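Local coordinates for protein type III secretion system effector HopBA1 (Pseudomonas syringae pv. aptata, PDB 5T09) that acts as a virulence factor that the Arabidopsis resistance protein RBA1 recognises, enhancing RBA1 self-association and so triggering plant cell death, at residues A[96-108]-A[117-131]. Sequence-based numbering, arbitrary orientation.
Sequences ALSDGKSAVKHFL and DAWLDKVSEALCSAH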
loop_
_atom_site.group_PDB
_atom_site.type_symbol
_atom_site.label_atom_id
_atom_site.label_comp_id
_atom_site.label_asym_id
_atom_site.label_seq_id
_atom_site.Cartn_x
_atom_site.Cartn_y
_atom_site.Cartn_z
ATOM N N ALA A 96 -7.082 16.418 -8.725
ATOM C CA ALA A 96 -8.175 15.831 -7.957
ATOM C C ALA A 96 -7.883 15.891 -6.464
ATOM O O ALA A 96 -8.764 16.223 -5.663
ATOM C CB ALA A 96 -8.405 14.386 -8.395
ATOM N N LEU A 97 -6.645 15.579 -6.078
ATOM C CA LEU A 97 -6.285 15.553 -4.666
ATOM C C LEU A 97 -6.535 16.899 -3.998
ATOM O O LEU A 97 -6.816 16.952 -2.796
ATOM C CB LEU A 97 -4.818 15.141 -4.528
ATOM C CG LEU A 97 -4.370 14.380 -3.278
ATOM C CD1 LEU A 97 -5.229 13.153 -3.012
ATOM C CD2 LEU A 97 -2.918 13.971 -3.451
ATOM N N SER A 98 -6.441 17.995 -4.756
ATOM C CA SER A 98 -6.728 19.312 -4.202
ATOM C C SER A 98 -8.220 19.622 -4.209
ATOM O O SER A 98 -8.708 20.314 -3.309
ATOM C CB SER A 98 -5.972 20.389 -4.981
ATOM O OG SER A 98 -4.572 20.188 -4.899
ATOM N N ASP A 99 -8.956 19.123 -5.205
ATOM C CA ASP A 99 -10.390 19.382 -5.259
ATOM C C ASP A 99 -11.130 18.698 -4.115
ATOM O O ASP A 99 -12.188 19.177 -3.693
ATOM C CB ASP A 99 -10.955 18.936 -6.607
ATOM C CG ASP A 99 -10.616 19.902 -7.730
ATOM O OD1 ASP A 99 -10.411 21.099 -7.444
ATOM O OD2 ASP A 99 -10.560 19.464 -8.898
ATOM N N GLY A 100 -10.603 17.591 -3.607
ATOM C CA GLY A 100 -11.112 16.972 -2.400
ATOM C C GLY A 100 -11.509 15.525 -2.615
ATOM O O GLY A 100 -11.380 14.964 -3.701
ATOM N N LYS A 101 -12.014 14.929 -1.530
ATOM C CA LYS A 101 -12.359 13.510 -1.534
ATOM C C LYS A 101 -13.280 13.161 -2.694
ATOM O O LYS A 101 -13.115 12.117 -3.335
ATOM C CB LYS A 101 -13.022 13.133 -0.207
ATOM C CG LYS A 101 -13.364 11.655 -0.082
ATOM C CD LYS A 101 -14.245 11.376 1.125
ATOM C CE LYS A 101 -15.672 11.856 0.894
ATOM N NZ LYS A 101 -16.590 11.422 1.981
ATOM N N SER A 102 -14.265 14.014 -2.970
ATOM C CA SER A 102 -15.232 13.708 -4.017
ATOM C C SER A 102 -14.556 13.635 -5.380
ATOM O O SER A 102 -14.913 12.796 -6.215
ATOM C CB SER A 102 -16.342 14.757 -4.021
ATOM O OG SER A 102 -16.929 14.875 -2.735
ATOM N N ALA A 103 -13.572 14.502 -5.621
ATOM C CA ALA A 103 -12.864 14.489 -6.896
ATOM C C ALA A 103 -11.997 13.243 -7.039
ATOM O O ALA A 103 -11.934 12.645 -8.118
ATOM C CB ALA A 103 -12.014 15.751 -7.032
ATOM N N VAL A 104 -11.316 12.838 -5.965
ATOM C CA VAL A 104 -10.449 11.664 -6.034
ATOM C C VAL A 104 -11.266 10.419 -6.360
ATOM O O VAL A 104 -10.850 9.576 -7.164
ATOM C CB VAL A 104 -9.666 11.505 -4.717
ATOM C CG1 VAL A 104 -8.905 10.178 -4.683
ATOM C CG2 VAL A 104 -8.701 12.671 -4.535
ATOM N N LYS A 105 -12.438 10.283 -5.741
ATOM C CA LYS A 105 -13.266 9.102 -5.972
ATOM C C LYS A 105 -13.652 8.989 -7.443
ATOM O O LYS A 105 -13.524 7.919 -8.051
ATOM C CB LYS A 105 -14.508 9.163 -5.082
ATOM C CG LYS A 105 -15.405 7.935 -5.154
ATOM C CD LYS A 105 -16.612 8.092 -4.242
ATOM C CE LYS A 105 -17.585 6.931 -4.380
ATOM N NZ LYS A 105 -18.852 7.184 -3.642
ATOM N N HIS A 106 -14.119 10.090 -8.034
ATOM C CA HIS A 106 -14.482 10.076 -9.448
ATOM C C HIS A 106 -13.282 9.750 -10.329
ATOM O O HIS A 106 -13.430 9.084 -11.360
ATOM C CB HIS A 106 -15.081 11.426 -9.847
ATOM C CG HIS A 106 -16.015 11.355 -11.014
ATOM N ND1 HIS A 106 -17.303 10.873 -10.908
ATOM C CD2 HIS A 106 -15.854 11.709 -12.312
ATOM C CE1 HIS A 106 -17.892 10.932 -12.090
ATOM N NE2 HIS A 106 -17.034 11.435 -12.959
ATOM N N PHE A 107 -12.088 10.202 -9.938
ATOM C CA PHE A 107 -10.890 9.918 -10.721
ATOM C C PHE A 107 -10.496 8.446 -10.639
ATOM O O PHE A 107 -9.984 7.887 -11.615
ATOM C CB PHE A 107 -9.739 10.807 -10.245
ATOM C CG PHE A 107 -8.423 10.511 -10.912
ATOM C CD1 PHE A 107 -8.073 11.139 -12.095
ATOM C CD2 PHE A 107 -7.538 9.609 -10.354
ATOM C CE1 PHE A 107 -6.863 10.869 -12.708
ATOM C CE2 PHE A 107 -6.330 9.337 -10.965
ATOM C CZ PHE A 107 -5.995 9.967 -12.142
ATOM N N LEU A 108 -10.715 7.805 -9.492
ATOM C CA LEU A 108 -10.329 6.411 -9.303
ATOM C C LEU A 108 -11.393 5.427 -9.766
ATOM O O LEU A 108 -11.090 4.240 -9.927
ATOM C CB LEU A 108 -10.022 6.146 -7.823
ATOM C CG LEU A 108 -8.826 6.885 -7.223
ATOM C CD1 LEU A 108 -8.775 6.691 -5.711
ATOM C CD2 LEU A 108 -7.538 6.400 -7.856
ATOM N N ASP A 117 -18.190 0.765 -3.719
ATOM C CA ASP A 117 -18.355 2.205 -3.554
ATOM C C ASP A 117 -17.820 2.667 -2.202
ATOM O O ASP A 117 -17.046 3.628 -2.122
ATOM C CB ASP A 117 -19.824 2.582 -3.710
ATOM C CG ASP A 117 -20.051 4.076 -3.631
ATOM O OD1 ASP A 117 -19.879 4.756 -4.663
ATOM O OD2 ASP A 117 -20.403 4.569 -2.539
ATOM N N ALA A 118 -18.226 1.993 -1.126
ATOM C CA ALA A 118 -17.753 2.362 0.205
ATOM C C ALA A 118 -16.235 2.305 0.278
ATOM O O ALA A 118 -15.585 3.238 0.765
ATOM C CB ALA A 118 -18.368 1.437 1.254
ATOM N N TRP A 119 -15.652 1.208 -0.202
ATOM C CA TRP A 119 -14.204 1.067 -0.178
ATOM C C TRP A 119 -13.531 2.167 -0.990
ATOM O O TRP A 119 -12.561 2.784 -0.537
ATOM C CB TRP A 119 -13.814 -0.314 -0.700
ATOM C CG TRP A 119 -12.336 -0.529 -0.773
ATOM C CD1 TRP A 119 -11.502 -0.867 0.252
ATOM C CD2 TRP A 119 -11.520 -0.431 -1.942
ATOM N NE1 TRP A 119 -10.212 -0.982 -0.208
ATOM C CE2 TRP A 119 -10.197 -0.722 -1.554
ATOM C CE3 TRP A 119 -11.780 -0.129 -3.283
ATOM C CZ2 TRP A 119 -9.138 -0.717 -2.455
ATOM C CZ3 TRP A 119 -10.725 -0.123 -4.179
ATOM C CH2 TRP A 119 -9.423 -0.416 -3.761
ATOM N N LEU A 120 -14.038 2.435 -2.197
ATOM C CA LEU A 120 -13.459 3.505 -3.003
ATOM C C LEU A 120 -13.561 4.839 -2.279
ATOM O O LEU A 120 -12.650 5.672 -2.360
ATOM C CB LEU A 120 -14.146 3.587 -4.366
ATOM C CG LEU A 120 -13.436 4.499 -5.375
ATOM C CD1 LEU A 120 -12.115 3.877 -5.815
ATOM C CD2 LEU A 120 -14.307 4.798 -6.581
ATOM N N ASP A 121 -14.665 5.064 -1.563
ATOM C CA ASP A 121 -14.788 6.272 -0.754
ATOM C C ASP A 121 -13.714 6.315 0.328
ATOM O O ASP A 121 -13.065 7.347 0.536
ATOM C CB ASP A 121 -16.184 6.340 -0.132
ATOM C CG ASP A 121 -16.412 7.616 0.650
ATOM O OD1 ASP A 121 -16.091 7.642 1.857
ATOM O OD2 ASP A 121 -16.913 8.594 0.058
ATOM N N LYS A 122 -13.510 5.195 1.031
ATOM C CA LYS A 122 -12.507 5.165 2.094
ATOM C C LYS A 122 -11.098 5.296 1.529
ATOM O O LYS A 122 -10.238 5.948 2.136
ATOM C CB LYS A 122 -12.639 3.881 2.914
ATOM C CG LYS A 122 -13.914 3.795 3.750
ATOM C CD LYS A 122 -13.991 4.938 4.752
ATOM C CE LYS A 122 -15.046 4.701 5.821
ATOM N NZ LYS A 122 -15.049 5.804 6.826
ATOM N N VAL A 123 -10.833 4.679 0.376
ATOM C CA VAL A 123 -9.534 4.855 -0.268
ATOM C C VAL A 123 -9.306 6.327 -0.582
ATOM O O VAL A 123 -8.233 6.879 -0.318
ATOM C CB VAL A 123 -9.437 3.986 -1.536
ATOM C CG1 VAL A 123 -8.158 4.306 -2.317
ATOM C CG2 VAL A 123 -9.469 2.515 -1.172
ATOM N N SER A 124 -10.318 6.986 -1.149
ATOM C CA SER A 124 -10.192 8.405 -1.463
ATOM C C SER A 124 -9.951 9.230 -0.205
ATOM O O SER A 124 -9.108 10.136 -0.200
ATOM C CB SER A 124 -11.443 8.890 -2.193
ATOM O OG SER A 124 -11.655 8.137 -3.376
ATOM N N GLU A 125 -10.682 8.937 0.875
ATOM C CA GLU A 125 -10.453 9.650 2.128
ATOM C C GLU A 125 -9.020 9.460 2.614
ATOM O O GLU A 125 -8.394 10.402 3.114
ATOM C CB GLU A 125 -11.442 9.184 3.200
ATOM C CG GLU A 125 -11.364 9.993 4.490
ATOM C CD GLU A 125 -12.255 9.448 5.595
ATOM O OE1 GLU A 125 -12.570 8.239 5.574
ATOM O OE2 GLU A 125 -12.636 10.234 6.490
ATOM N N ALA A 126 -8.481 8.247 2.472
ATOM C CA ALA A 126 -7.124 7.982 2.942
ATOM C C ALA A 126 -6.095 8.771 2.141
ATOM O O ALA A 126 -5.164 9.349 2.715
ATOM C CB ALA A 126 -6.826 6.484 2.867
ATOM N N LEU A 127 -6.237 8.803 0.816
ATOM C CA LEU A 127 -5.321 9.588 -0.004
ATOM C C LEU A 127 -5.404 11.066 0.357
ATOM O O LEU A 127 -4.378 11.739 0.506
ATOM C CB LEU A 127 -5.634 9.378 -1.485
ATOM C CG LEU A 127 -5.538 7.938 -1.994
ATOM C CD1 LEU A 127 -5.851 7.889 -3.480
ATOM C CD2 LEU A 127 -4.166 7.343 -1.709
ATOM N N CYS A 128 -6.624 11.587 0.500
ATOM C CA CYS A 128 -6.788 12.984 0.886
ATOM C C CYS A 128 -6.200 13.249 2.266
ATOM O O CYS A 128 -5.499 14.245 2.466
ATOM C CB CYS A 128 -8.267 13.362 0.845
ATOM S SG CYS A 128 -8.943 13.493 -0.827
ATOM N N SER A 129 -6.465 12.360 3.230
ATOM C CA SER A 129 -5.958 12.567 4.585
ATOM C C SER A 129 -4.437 12.556 4.610
ATOM O O SER A 129 -3.815 13.298 5.376
ATOM C CB SER A 129 -6.514 11.497 5.526
ATOM O OG SER A 129 -7.930 11.443 5.452
ATOM N N ALA A 130 -3.818 11.716 3.778
ATOM C CA ALA A 130 -2.364 11.735 3.663
ATOM C C ALA A 130 -1.892 13.042 3.042
ATOM O O ALA A 130 -0.961 13.682 3.545
ATOM C CB ALA A 130 -1.887 10.543 2.832
ATOM N N HIS A 131 -2.536 13.460 1.950
ATOM C CA HIS A 131 -2.151 14.699 1.283
ATOM C C HIS A 131 -2.203 15.883 2.241
ATOM O O HIS A 131 -1.218 16.615 2.393
ATOM C CB HIS A 131 -3.061 14.942 0.079
ATOM C CG HIS A 131 -2.743 16.198 -0.669
ATOM N ND1 HIS A 131 -1.621 16.329 -1.460
ATOM C CD2 HIS A 131 -3.398 17.381 -0.746
ATOM C CE1 HIS A 131 -1.599 17.539 -1.991
ATOM N NE2 HIS A 131 -2.665 18.196 -1.574
#
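Ser124 seats its hydroxymethyl group among Lys101, Val104, Lys105 and Leu108, a knob-into-hole fit where the two backbones come nearest. The axes of 101-108 and 117-131 approach to 8.5 Å, with 124° between their N-to-C directions. With OG anti to its own carbonyl carbon (chi1 -58°), Ser124 OG donates to Leu120 O at 2.8 Å, on the opposite face of that carbonyl from Ser124 N; Ser124 OG also lies 3.2 Å from Lys105 CA.

Inward of the serine, Leu108 CD1 and Leu127 CD1 meet tip to tip at 3.9 Å, and Val104 CG1 packs beside them; Phe93 of helix 90-99 adjoins Val104 and Leu127. On the outer side Lys105 runs fully extended, its CG against Leu120 CD2, until Lys105 NZ forms a salt bridge with Asp117, donating to OD1 at 2.8 Å, on the syn side but 34° out of the carboxylate plane. Lys101 bends at chi3, laying its chain past Glu125 into a salt bridge whose hydrogen bond, Lys101 NZ to Asp121 OD2 at 3.4 Å, is weak. Before the Gly100 break, Leu97 CG sits over one face of the His131 imidazole, a CH-pi contact.

The apolar seam thus faces the core, where Leu97 and Leu127 touch Val137 of strand 136-141, while the lysine-aspartate pairs probably pin this helix crossing along its more exposed side.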